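Local coordinates for protein glycosyl hydrolase, family 8 (Clostridium perfringens, PDB 3REN) that acts as an alpha-amylase built on an (alpha/alpha)6-barrel, and so probably hydrolyses alpha-linked glucans such as starch, at residues E83-V88 with S132-F137; D115-I120 with N144-H149; L123-N128 with M179-Q184. All blocks are in the same frame, centred on the assembly; numbering follows the deposited sequence. Where two conformers were deposited one is given.

All three contacts join helices of the (alpha/alpha)6-barrel on the same side of the chain's centre; helix 113-130 serves interactions 2 and 3 and is touched by interaction 1. Interaction 2 sets its first half against helix 133-150 and interaction 3 its second half against helix 176-185, with centres about 12 Å apart; I120 CG2 and L182 CD2, 4.0 Å apart, tie the two together. Interaction 1, about 14 Å from interaction 2 and about 13 Å from interaction 3 between centres, uses the start of helix 133-150 against helix 78-89. It reaches interaction 3 where Y135 CD2 lies 3.6 Å from A126 CB, and interaction 2 through V88 CG1, 4.1 Å from I119 CD1.

Interaction 1 of 3, residues E83-V88 with S132-F137; sequences EHFDIV and SFYYKF. With EDO (1,2-ethanediol), chain H; EDO (1,2-ethanediol), chain I.
Of segment 83-88, F85 is the residue that meets segment 132-137, at the start of helix 133-150: the CD2-CE2 side of its ring meets two consecutive tyrosines, Y134 and Y135. Just before it, E83 and H84 turn to another side of the helix and hold small molecules there. E83 OE2 accepts a hydrogen bond of 2.5 Å from O1 of one 1,2-ethanediol. H84 uses its ring edge: NE2 lies 2.5 Å from O1 of a second 1,2-ethanediol in a nearly straight hydrogen bond (163°), while ND1 is bonded to E65. Both diols probably come from the crystallisation liquor. At F85, CG stands anti to the backbone N (chi1 -177°), which carries the ring out toward helix 133-150. CE2 of F85 touches CE2 of Y134 at 3.8 Å, meeting that ring at its edge and in its plane. CD2 of the same phenyl comes equally near the in-plane edge of Y135, at CE1. The F85 and Y135 planes are inclined at 59°, with ring centroids 5.8 Å apart, so the pair is neither stacked nor T-shaped. The contact between the segments is apolar, made by ring carbons. The two hydroxyls diverge: that of Y135 is hydrogen-bonded to K78, that of Y134 weakly to K89. Farther along the first segment, the methyl CD1 of I87 touches the diol held by E83, and V88 packs on E65 and M69 of helix 62-74. On the same two helices, Y138 meets F85 edge-to-face and F81 does the same to Y135. Two further helices close in: M69 of helix 62-74 lies against F85, and L123 of helix 113-130 touches both F85 and Y135.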
loop_
_atom_site.group_PDB
_atom_site.type_symbol
_atom_site.label_atom_id
_atom_site.label_comp_id
_atom_site.label_asym_id
_atom_site.label_seq_id
_atom_site.Cartn_x
_atom_site.Cartn_y
_atom_site.Cartn_z
ATOM N N GLU A 83 -1.478 -2.103 -19.370
ATOM C CA GLU A 83 -1.422 -3.539 -19.366
ATOM C C GLU A 83 -1.958 -4.097 -18.036
ATOM O O GLU A 83 -2.640 -5.130 -18.014
ATOM C CB GLU A 83 0.011 -3.995 -19.664
ATOM C CG GLU A 83 0.215 -5.482 -19.567
ATOM C CD GLU A 83 1.614 -5.889 -20.026
ATOM O OE1 GLU A 83 2.204 -5.129 -20.837
ATOM O OE2 GLU A 83 2.125 -6.949 -19.575
ATOM N N HIS A 84 -1.683 -3.395 -16.928
ATOM C CA HIS A 84 -2.179 -3.826 -15.623
ATOM C C HIS A 84 -3.635 -3.401 -15.388
ATOM O O HIS A 84 -4.411 -4.174 -14.802
ATOM C CB HIS A 84 -1.228 -3.376 -14.511
ATOM C CG HIS A 84 0.069 -4.109 -14.580
ATOM N ND1 HIS A 84 0.256 -5.330 -13.974
ATOM C CD2 HIS A 84 1.188 -3.874 -15.315
ATOM C CE1 HIS A 84 1.452 -5.792 -14.287
ATOM N NE2 HIS A 84 2.032 -4.931 -15.108
ATOM N N PHE A 85 -4.003 -2.202 -15.854
ATOM C CA PHE A 85 -5.421 -1.788 -15.855
ATOM C C PHE A 85 -6.300 -2.827 -16.600
ATOM O O PHE A 85 -7.339 -3.217 -16.106
ATOM C CB PHE A 85 -5.567 -0.389 -16.434
ATOM C CG PHE A 85 -6.968 0.150 -16.409
ATOM C CD1 PHE A 85 -7.842 -0.126 -15.354
ATOM C CD2 PHE A 85 -7.416 0.970 -17.436
ATOM C CE1 PHE A 85 -9.130 0.373 -15.331
ATOM C CE2 PHE A 85 -8.717 1.490 -17.396
ATOM C CZ PHE A 85 -9.569 1.170 -16.332
ATOM N N ASP A 86 -5.869 -3.306 -17.766
ATOM C CA ASP A 86 -6.635 -4.373 -18.455
ATOM C C ASP A 86 -6.884 -5.633 -17.628
ATOM O O ASP A 86 -7.974 -6.218 -17.697
ATOM C CB ASP A 86 -5.975 -4.782 -19.755
ATOM C CG ASP A 86 -6.154 -3.755 -20.844
ATOM O OD1 ASP A 86 -6.964 -2.794 -20.717
ATOM O OD2 ASP A 86 -5.445 -3.915 -21.832
ATOM N N ILE A 87 -5.882 -6.067 -16.873
ATOM C CA ILE A 87 -6.092 -7.160 -15.902
ATOM C C ILE A 87 -7.110 -6.803 -14.808
ATOM O O ILE A 87 -7.955 -7.620 -14.454
ATOM C CB ILE A 87 -4.746 -7.584 -15.259
ATOM C CG1 ILE A 87 -3.917 -8.325 -16.315
ATOM C CG2 ILE A 87 -4.967 -8.424 -13.990
ATOM C CD1 ILE A 87 -2.402 -8.196 -16.120
ATOM N N VAL A 88 -7.022 -5.591 -14.258
ATOM C CA VAL A 88 -7.981 -5.141 -13.241
ATOM C C VAL A 88 -9.446 -5.113 -13.766
ATOM O O VAL A 88 -10.389 -5.531 -13.075
ATOM C CB VAL A 88 -7.528 -3.759 -12.697
ATOM C CG1 VAL A 88 -8.630 -3.033 -12.020
ATOM C CG2 VAL A 88 -6.351 -3.979 -11.734
ATOM N N SER A 132 -6.829 11.632 -20.061
ATOM C CA SER A 132 -7.632 10.551 -20.599
ATOM C C SER A 132 -8.860 10.339 -19.734
ATOM O O SER A 132 -8.773 9.649 -18.714
ATOM C CB SER A 132 -6.850 9.243 -20.625
ATOM O OG SER A 132 -6.047 9.166 -21.783
ATOM N N PHE A 133 -10.001 10.898 -20.162
ATOM C CA PHE A 133 -11.225 10.835 -19.386
ATOM C C PHE A 133 -11.621 9.390 -19.031
ATOM O O PHE A 133 -12.320 9.189 -18.039
ATOM C CB PHE A 133 -12.382 11.433 -20.179
ATOM C CG PHE A 133 -12.862 10.528 -21.272
ATOM C CD1 PHE A 133 -13.886 9.606 -21.033
ATOM C CD2 PHE A 133 -12.249 10.546 -22.526
ATOM C CE1 PHE A 133 -14.294 8.722 -22.038
ATOM C CE2 PHE A 133 -12.652 9.663 -23.553
ATOM C CZ PHE A 133 -13.678 8.757 -23.303
ATOM N N TYR A 134 -11.242 8.411 -19.872
ATOM C CA TYR A 134 -11.661 7.021 -19.694
ATOM C C TYR A 134 -11.277 6.489 -18.291
ATOM O O TYR A 134 -12.124 5.918 -17.593
ATOM C CB TYR A 134 -11.098 6.089 -20.786
ATOM C CG TYR A 134 -11.677 4.714 -20.661
ATOM C CD1 TYR A 134 -12.864 4.370 -21.320
ATOM C CD2 TYR A 134 -11.087 3.766 -19.814
ATOM C CE1 TYR A 134 -13.420 3.107 -21.163
ATOM C CE2 TYR A 134 -11.647 2.518 -19.631
ATOM C CZ TYR A 134 -12.796 2.185 -20.303
ATOM O OH TYR A 134 -13.328 0.930 -20.126
ATOM N N TYR A 135 -10.007 6.696 -17.908
ATOM C CA TYR A 135 -9.530 6.393 -16.564
ATOM C C TYR A 135 -10.412 7.004 -15.463
ATOM O O TYR A 135 -10.755 6.325 -14.483
ATOM C CB TYR A 135 -8.101 6.911 -16.394
ATOM C CG TYR A 135 -7.077 6.322 -17.353
ATOM C CD1 TYR A 135 -7.014 4.956 -17.570
ATOM C CD2 TYR A 135 -6.144 7.144 -18.015
ATOM C CE1 TYR A 135 -6.082 4.412 -18.429
ATOM C CE2 TYR A 135 -5.176 6.596 -18.889
ATOM C CZ TYR A 135 -5.158 5.237 -19.090
ATOM O OH TYR A 135 -4.229 4.646 -19.946
ATOM N N LYS A 136 -10.772 8.279 -15.632
ATOM C CA LYS A 136 -11.554 9.024 -14.645
ATOM C C LYS A 136 -12.981 8.446 -14.534
ATOM O O LYS A 136 -13.485 8.251 -13.431
ATOM C CB LYS A 136 -11.599 10.521 -15.026
ATOM C CG LYS A 136 -12.324 11.446 -14.072
ATOM C CD LYS A 136 -12.382 12.867 -14.646
ATOM C CE LYS A 136 -13.391 13.718 -13.905
ATOM N NZ LYS A 136 -13.465 15.111 -14.462
ATOM N N PHE A 137 -13.611 8.171 -15.671
ATOM C CA PHE A 137 -14.964 7.630 -15.684
ATOM C C PHE A 137 -14.999 6.255 -15.057
ATOM O O PHE A 137 -15.932 5.921 -14.331
ATOM C CB PHE A 137 -15.514 7.520 -17.129
ATOM C CG PHE A 137 -16.023 8.816 -17.683
ATOM C CD1 PHE A 137 -15.596 10.025 -17.156
ATOM C CD2 PHE A 137 -16.932 8.832 -18.745
ATOM C CE1 PHE A 137 -16.084 11.240 -17.664
ATOM C CE2 PHE A 137 -17.391 10.046 -19.272
ATOM C CZ PHE A 137 -16.968 11.241 -18.714
HETATM C C1 EDO H . 0.984 -8.414 -16.816
HETATM O O1 EDO H . 1.092 -8.795 -18.204
HETATM C C2 EDO H . 2.043 -9.144 -15.991
HETATM O O2 EDO H . 3.326 -8.959 -16.632
HETATM C C1 EDO I . 5.441 -6.298 -15.659
HETATM O O1 EDO I . 4.246 -5.646 -16.098
HETATM C C2 EDO I . 5.413 -6.431 -14.140
HETATM O O2 EDO I . 4.460 -7.431 -13.797
#

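Interaction 2 of 3, residues D115-I120 with N144-H149; sequences DELRII and NSLLKH
L146 fills the gap between two consecutive, nearly antiparallel helices of the (alpha/alpha)6-barrel, where its isobutyl group meets E116, L117 and I120. This is a helical hairpin: helix 113-130 runs one way, helix 133-150 returns, and the segment axes come within 11.2 Å at 155° between their directions. The two methyls of L146 divide the work. CD1 lies 3.7 Å from L117 CD2 and 3.9 Å from CD1 of I120, one helical turn beyond E116, whereas CD2 rests 4.0 Å from CG of E116. One leucine therefore packs against three residues, all buried, and it meets each of them obliquely. E116 contributes only its aliphatic part: CG lies beside the backbone N and the chain bends at the next bond (chi2 -59°), turning the carboxylate aside, where OE1 accepts a hydrogen bond from the backbone N of I98. That bond ties the helix to the loop carrying L97, which also packs on E116 and S145. On the other helix, S145 OG lies within hydrogen-bonding reach of the carbonyls of N141, in its own helix, and N95, its one proton being shared between them or going to either; the N95 bond joins this helix too to the loop. Farther out, L117 packs on M179 and I120 on T178 of helix 176-185, and the carbonyl of L117 accepts a hydrogen bond from T178 OG1. The side of helix 113-130 that faces helix 62-74 carries a salt bridge within one turn. R118 NH1 donates to D115 OD1 over 3.2 Å, with the acceptor in the guanidinium plane, reaching the carboxylate oxygen on its anti side.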
loop_
_atom_site.group_PDB
_atom_site.type_symbol
_atom_site.label_atom_id
_atom_site.label_comp_id
_atom_site.label_asym_id
_atom_site.label_seq_id
_atom_site.Cartn_x
_atom_site.Cartn_y
_atom_site.Cartn_z
ATOM N N ASP A 115 -8.077 -1.712 -1.498
ATOM C CA ASP A 115 -7.691 -2.017 -2.868
ATOM C C ASP A 115 -8.483 -1.168 -3.878
ATOM O O ASP A 115 -7.927 -0.757 -4.911
ATOM C CB ASP A 115 -7.922 -3.478 -3.248
ATOM C CG ASP A 115 -7.208 -4.458 -2.366
ATOM O OD1 ASP A 115 -6.112 -4.155 -1.848
ATOM O OD2 ASP A 115 -7.754 -5.578 -2.235
ATOM N N GLU A 116 -9.769 -0.949 -3.603
ATOM C CA GLU A 116 -10.619 -0.154 -4.486
ATOM C C GLU A 116 -10.087 1.264 -4.521
ATOM O O GLU A 116 -9.933 1.840 -5.584
ATOM C CB GLU A 116 -12.086 -0.130 -4.007
ATOM C CG GLU A 116 -12.641 -1.499 -3.618
ATOM C CD GLU A 116 -12.568 -2.451 -4.797
ATOM O OE1 GLU A 116 -12.761 -1.967 -5.945
ATOM O OE2 GLU A 116 -12.324 -3.657 -4.591
ATOM N N LEU A 117 -9.780 1.816 -3.343
ATOM C CA LEU A 117 -9.336 3.194 -3.272
ATOM C C LEU A 117 -7.940 3.365 -3.915
ATOM O O LEU A 117 -7.681 4.408 -4.483
ATOM C CB LEU A 117 -9.343 3.718 -1.825
ATOM C CG LEU A 117 -10.739 3.963 -1.222
ATOM C CD1 LEU A 117 -10.666 4.118 0.305
ATOM C CD2 LEU A 117 -11.363 5.181 -1.831
ATOM N N ARG A 118 -7.052 2.363 -3.792
ATOM C CA ARG A 118 -5.732 2.431 -4.417
ATOM C C ARG A 118 -5.840 2.494 -5.947
ATOM O O ARG A 118 -5.067 3.203 -6.605
ATOM C CB ARG A 118 -4.885 1.230 -4.047
ATOM C CG ARG A 118 -3.417 1.351 -4.456
ATOM C CD ARG A 118 -2.618 0.092 -4.160
ATOM N NE ARG A 118 -2.474 -0.200 -2.721
ATOM C CZ ARG A 118 -3.173 -1.117 -2.049
ATOM N NH1 ARG A 118 -4.128 -1.833 -2.635
ATOM N NH2 ARG A 118 -2.931 -1.311 -0.757
ATOM N N ILE A 119 -6.760 1.719 -6.502
ATOM C CA ILE A 119 -7.047 1.699 -7.936
ATOM C C ILE A 119 -7.711 2.985 -8.437
ATOM O O ILE A 119 -7.350 3.509 -9.500
ATOM C CB ILE A 119 -7.836 0.414 -8.293
ATOM C CG1 ILE A 119 -6.849 -0.765 -8.200
ATOM C CG2 ILE A 119 -8.431 0.506 -9.766
ATOM C CD1 ILE A 119 -7.431 -2.155 -8.208
ATOM N N ILE A 120 -8.652 3.519 -7.665
ATOM C CA ILE A 120 -9.245 4.796 -7.983
ATOM C C ILE A 120 -8.150 5.858 -8.029
ATOM O O ILE A 120 -8.135 6.661 -8.942
ATOM C CB ILE A 120 -10.345 5.177 -6.977
ATOM C CG1 ILE A 120 -11.611 4.376 -7.256
ATOM C CG2 ILE A 120 -10.665 6.683 -7.067
ATOM C CD1 ILE A 120 -12.388 3.985 -5.951
ATOM N N ASN A 144 -18.526 5.120 -7.021
ATOM C CA ASN A 144 -19.983 5.074 -6.801
ATOM C C ASN A 144 -20.412 3.737 -6.193
ATOM O O ASN A 144 -21.307 3.688 -5.323
ATOM C CB ASN A 144 -20.772 5.382 -8.100
ATOM C CG ASN A 144 -20.748 6.883 -8.478
ATOM O OD1 ASN A 144 -20.576 7.743 -7.640
ATOM N ND2 ASN A 144 -20.958 7.181 -9.754
ATOM N N SER A 145 -19.778 2.658 -6.641
ATOM C CA SER A 145 -19.990 1.331 -6.054
ATOM C C SER A 145 -19.521 1.224 -4.605
ATOM O O SER A 145 -20.130 0.513 -3.805
ATOM C CB SER A 145 -19.287 0.268 -6.890
ATOM O OG SER A 145 -19.837 0.248 -8.182
ATOM N N LEU A 146 -18.429 1.903 -4.266
ATOM C CA LEU A 146 -17.985 1.970 -2.860
ATOM C C LEU A 146 -19.037 2.671 -2.025
ATOM O O LEU A 146 -19.359 2.204 -0.930
ATOM C CB LEU A 146 -16.677 2.730 -2.692
ATOM C CG LEU A 146 -15.353 1.997 -2.751
ATOM C CD1 LEU A 146 -14.236 3.035 -2.637
ATOM C CD2 LEU A 146 -15.264 0.895 -1.689
ATOM N N LEU A 147 -19.572 3.780 -2.538
ATOM C CA LEU A 147 -20.607 4.552 -1.805
ATOM C C LEU A 147 -21.902 3.762 -1.604
ATOM O O LEU A 147 -22.523 3.834 -0.535
ATOM C CB LEU A 147 -20.934 5.865 -2.503
ATOM C CG LEU A 147 -19.839 6.915 -2.359
ATOM C CD1 LEU A 147 -20.195 8.104 -3.198
ATOM C CD2 LEU A 147 -19.597 7.333 -0.907
ATOM N N LYS A 148 -22.303 3.065 -2.652
ATOM C CA LYS A 148 -23.464 2.202 -2.632
ATOM C C LYS A 148 -23.324 0.967 -1.743
ATOM O O LYS A 148 -24.304 0.516 -1.152
ATOM C CB LYS A 148 -23.829 1.774 -4.056
ATOM C CG LYS A 148 -25.038 0.857 -4.139
ATOM N N HIS A 149 -22.125 0.387 -1.691
ATOM C CA HIS A 149 -21.985 -0.934 -1.102
ATOM C C HIS A 149 -21.163 -1.001 0.171
ATOM O O HIS A 149 -21.240 -2.001 0.901
ATOM C CB HIS A 149 -21.398 -1.918 -2.106
ATOM C CG HIS A 149 -22.263 -2.145 -3.302
ATOM N ND1 HIS A 149 -23.546 -2.639 -3.208
ATOM C CD2 HIS A 149 -22.043 -1.920 -4.618
ATOM C CE1 HIS A 149 -24.071 -2.730 -4.420
ATOM N NE2 HIS A 149 -23.178 -2.299 -5.291
#

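Interaction 3 of 3, residues L123-N128 with M179-Q184; sequences LLLANN and MKLLSQ
Helices 113-130 and 176-185 cross at 55° between the directions of segments 123-128 and 179-184, 11.0 Å apart at the closest point of their axes, with L124 and L181 facing each other. L124 carries the contact through one methyl. Its CD1 lies 3.8 Å from CB of L181 and 3.9 Å from CD2 of L182, so it sits against two successive residues of the other helix. The approaches differ: L124 and L181 pass alongside in opposite directions, whereas L182 crosses L124 at about a right angle. L181 has an unusual second torsion, nearly eclipsed (chi2 -5°), and its CD2 makes a looser contact, 4.3 Å from CD2 of L125. This outer margin is less buried, and the side chain of L181 also comes about 3 Å from a bound 1,2-ethanediol. One turn on, a water links the helices: N128 ND2 donates to it at 2.8 Å, and it gives a weak bond to Q184 OE1. Within helix 176-185, S183 OG may donate to the carbonyl O of M179 in one of its two conformers. Helix 113-130 is enclosed on its other sides by L70 and V73 of helix 62-74, which touch L125, by F81 of helix 78-89, which packs on L123 and A126, and by A139 of helix 133-150, which touches L123. Behind helix 176-185 lies helix 188-201, with W189 against L182 and S183.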
loop_
_atom_site.group_PDB
_atom_site.type_symbol
_atom_site.label_atom_id
_atom_site.label_comp_id
_atom_site.label_asym_id
_atom_site.label_seq_id
_atom_site.Cartn_x
_atom_site.Cartn_y
_atom_site.Cartn_z
ATOM N N LEU A 123 -6.046 5.559 -11.161
ATOM C CA LEU A 123 -6.882 6.012 -12.294
ATOM C C LEU A 123 -7.038 7.534 -12.361
ATOM O O LEU A 123 -6.913 8.134 -13.443
ATOM C CB LEU A 123 -8.236 5.309 -12.280
ATOM C CG LEU A 123 -8.207 3.832 -12.691
ATOM C CD1 LEU A 123 -9.531 3.184 -12.320
ATOM C CD2 LEU A 123 -7.933 3.684 -14.199
ATOM N N LEU A 124 -7.305 8.177 -11.223
ATOM C CA LEU A 124 -7.416 9.636 -11.194
ATOM C C LEU A 124 -6.067 10.300 -11.485
ATOM O O LEU A 124 -6.005 11.267 -12.241
ATOM C CB LEU A 124 -8.032 10.130 -9.889
ATOM C CG LEU A 124 -9.473 9.648 -9.662
ATOM C CD1 LEU A 124 -10.034 10.100 -8.282
ATOM C CD2 LEU A 124 -10.380 10.112 -10.817
ATOM N N LEU A 125 -4.984 9.788 -10.905
ATOM C CA LEU A 125 -3.649 10.251 -11.307
ATOM C C LEU A 125 -3.400 10.075 -12.816
ATOM O O LEU A 125 -2.824 10.941 -13.457
ATOM C CB LEU A 125 -2.540 9.526 -10.487
ATOM C CG LEU A 125 -2.577 9.795 -8.968
ATOM C CD1 LEU A 125 -1.506 9.025 -8.237
ATOM C CD2 LEU A 125 -2.542 11.333 -8.603
ATOM N N ALA A 126 -3.827 8.956 -13.370
ATOM C CA ALA A 126 -3.598 8.670 -14.779
ATOM C C ALA A 126 -4.348 9.674 -15.662
ATOM O O ALA A 126 -3.810 10.182 -16.664
ATOM C CB ALA A 126 -4.013 7.239 -15.110
ATOM N N ASN A 127 -5.582 9.982 -15.265
ATOM C CA ASN A 127 -6.370 10.990 -15.979
ATOM C C ASN A 127 -5.663 12.346 -15.951
ATOM O O ASN A 127 -5.606 13.014 -16.965
ATOM C CB ASN A 127 -7.766 11.136 -15.379
ATOM C CG ASN A 127 -8.494 12.368 -15.903
ATOM O OD1 ASN A 127 -8.810 12.338 -17.191
ATOM N ND2 ASN A 127 -8.772 13.337 -15.152
ATOM N N ASN A 128 -5.140 12.740 -14.791
ATOM C CA ASN A 128 -4.441 14.038 -14.666
ATOM C C ASN A 128 -3.169 14.113 -15.507
ATOM O O ASN A 128 -2.900 15.120 -16.187
ATOM C CB ASN A 128 -4.130 14.356 -13.213
ATOM C CG ASN A 128 -5.394 14.565 -12.391
ATOM O OD1 ASN A 128 -6.490 14.684 -12.946
ATOM N ND2 ASN A 128 -5.256 14.577 -11.068
HETATM N N MSE A 179 -9.709 10.214 -1.412
HETATM C CA MSE A 179 -10.979 10.882 -1.081
HETATM C C MSE A 179 -10.940 12.380 -1.434
HETATM O O MSE A 179 -11.947 12.958 -1.835
HETATM C CB MSE A 179 -11.388 10.675 0.389
HETATM C CG MSE A 179 -11.726 9.228 0.709
HETATM SE SE MSE A 179 -11.694 9.025 2.642
HETATM C CE MSE A 179 -11.965 7.117 2.840
ATOM N N LYS A 180 -9.790 13.002 -1.231
ATOM C CA LYS A 180 -9.554 14.369 -1.651
ATOM C C LYS A 180 -9.672 14.472 -3.175
ATOM O O LYS A 180 -10.442 15.283 -3.677
ATOM C CB LYS A 180 -8.158 14.799 -1.242
ATOM C CG LYS A 180 -7.810 16.244 -1.647
ATOM C CD LYS A 180 -6.758 16.790 -0.732
ATOM C CE LYS A 180 -6.441 18.219 -1.121
ATOM N NZ LYS A 180 -5.566 18.786 -0.090
ATOM N N LEU A 181 -9.010 13.622 -3.915
ATOM C CA LEU A 181 -9.160 13.689 -5.343
ATOM C C LEU A 181 -10.633 13.503 -5.749
ATOM O O LEU A 181 -11.140 14.254 -6.533
ATOM C CB LEU A 181 -8.353 12.612 -5.985
ATOM C CG LEU A 181 -6.933 12.887 -6.374
ATOM C CD1 LEU A 181 -6.450 14.240 -6.206
ATOM C CD2 LEU A 181 -5.971 11.861 -6.137
ATOM N N LEU A 182 -11.301 12.527 -5.159
ATOM C CA LEU A 182 -12.726 12.294 -5.437
ATOM C C LEU A 182 -13.646 13.506 -5.150
ATOM O O LEU A 182 -14.672 13.713 -5.859
ATOM C CB LEU A 182 -13.224 11.049 -4.671
ATOM C CG LEU A 182 -12.828 9.698 -5.302
ATOM C CD1 LEU A 182 -13.031 8.482 -4.329
ATOM C CD2 LEU A 182 -13.532 9.478 -6.653
ATOM N N SER A 183 -13.296 14.268 -4.097
ATOM C CA SER A 183 -14.041 15.457 -3.685
ATOM C C SER A 183 -13.981 16.545 -4.737
ATOM O O SER A 183 -14.876 17.363 -4.825
ATOM C CB SER A 183 -13.482 16.012 -2.371
ATOM O OG SER A 183 -13.542 15.037 -1.354
ATOM N N GLN A 184 -12.905 16.547 -5.521
ATOM C CA GLN A 184 -12.710 17.542 -6.587
ATOM C C GLN A 184 -13.581 17.245 -7.789
ATOM O O GLN A 184 -13.899 18.137 -8.581
ATOM C CB GLN A 184 -11.245 17.585 -7.020
ATOM C CG GLN A 184 -10.380 18.331 -6.028
ATOM C CD GLN A 184 -8.954 17.844 -5.982
ATOM O OE1 GLN A 184 -8.457 17.209 -6.922
ATOM N NE2 GLN A 184 -8.268 18.147 -4.878
HETATM O O HOH W 1 -7.485 15.698 -9.796
#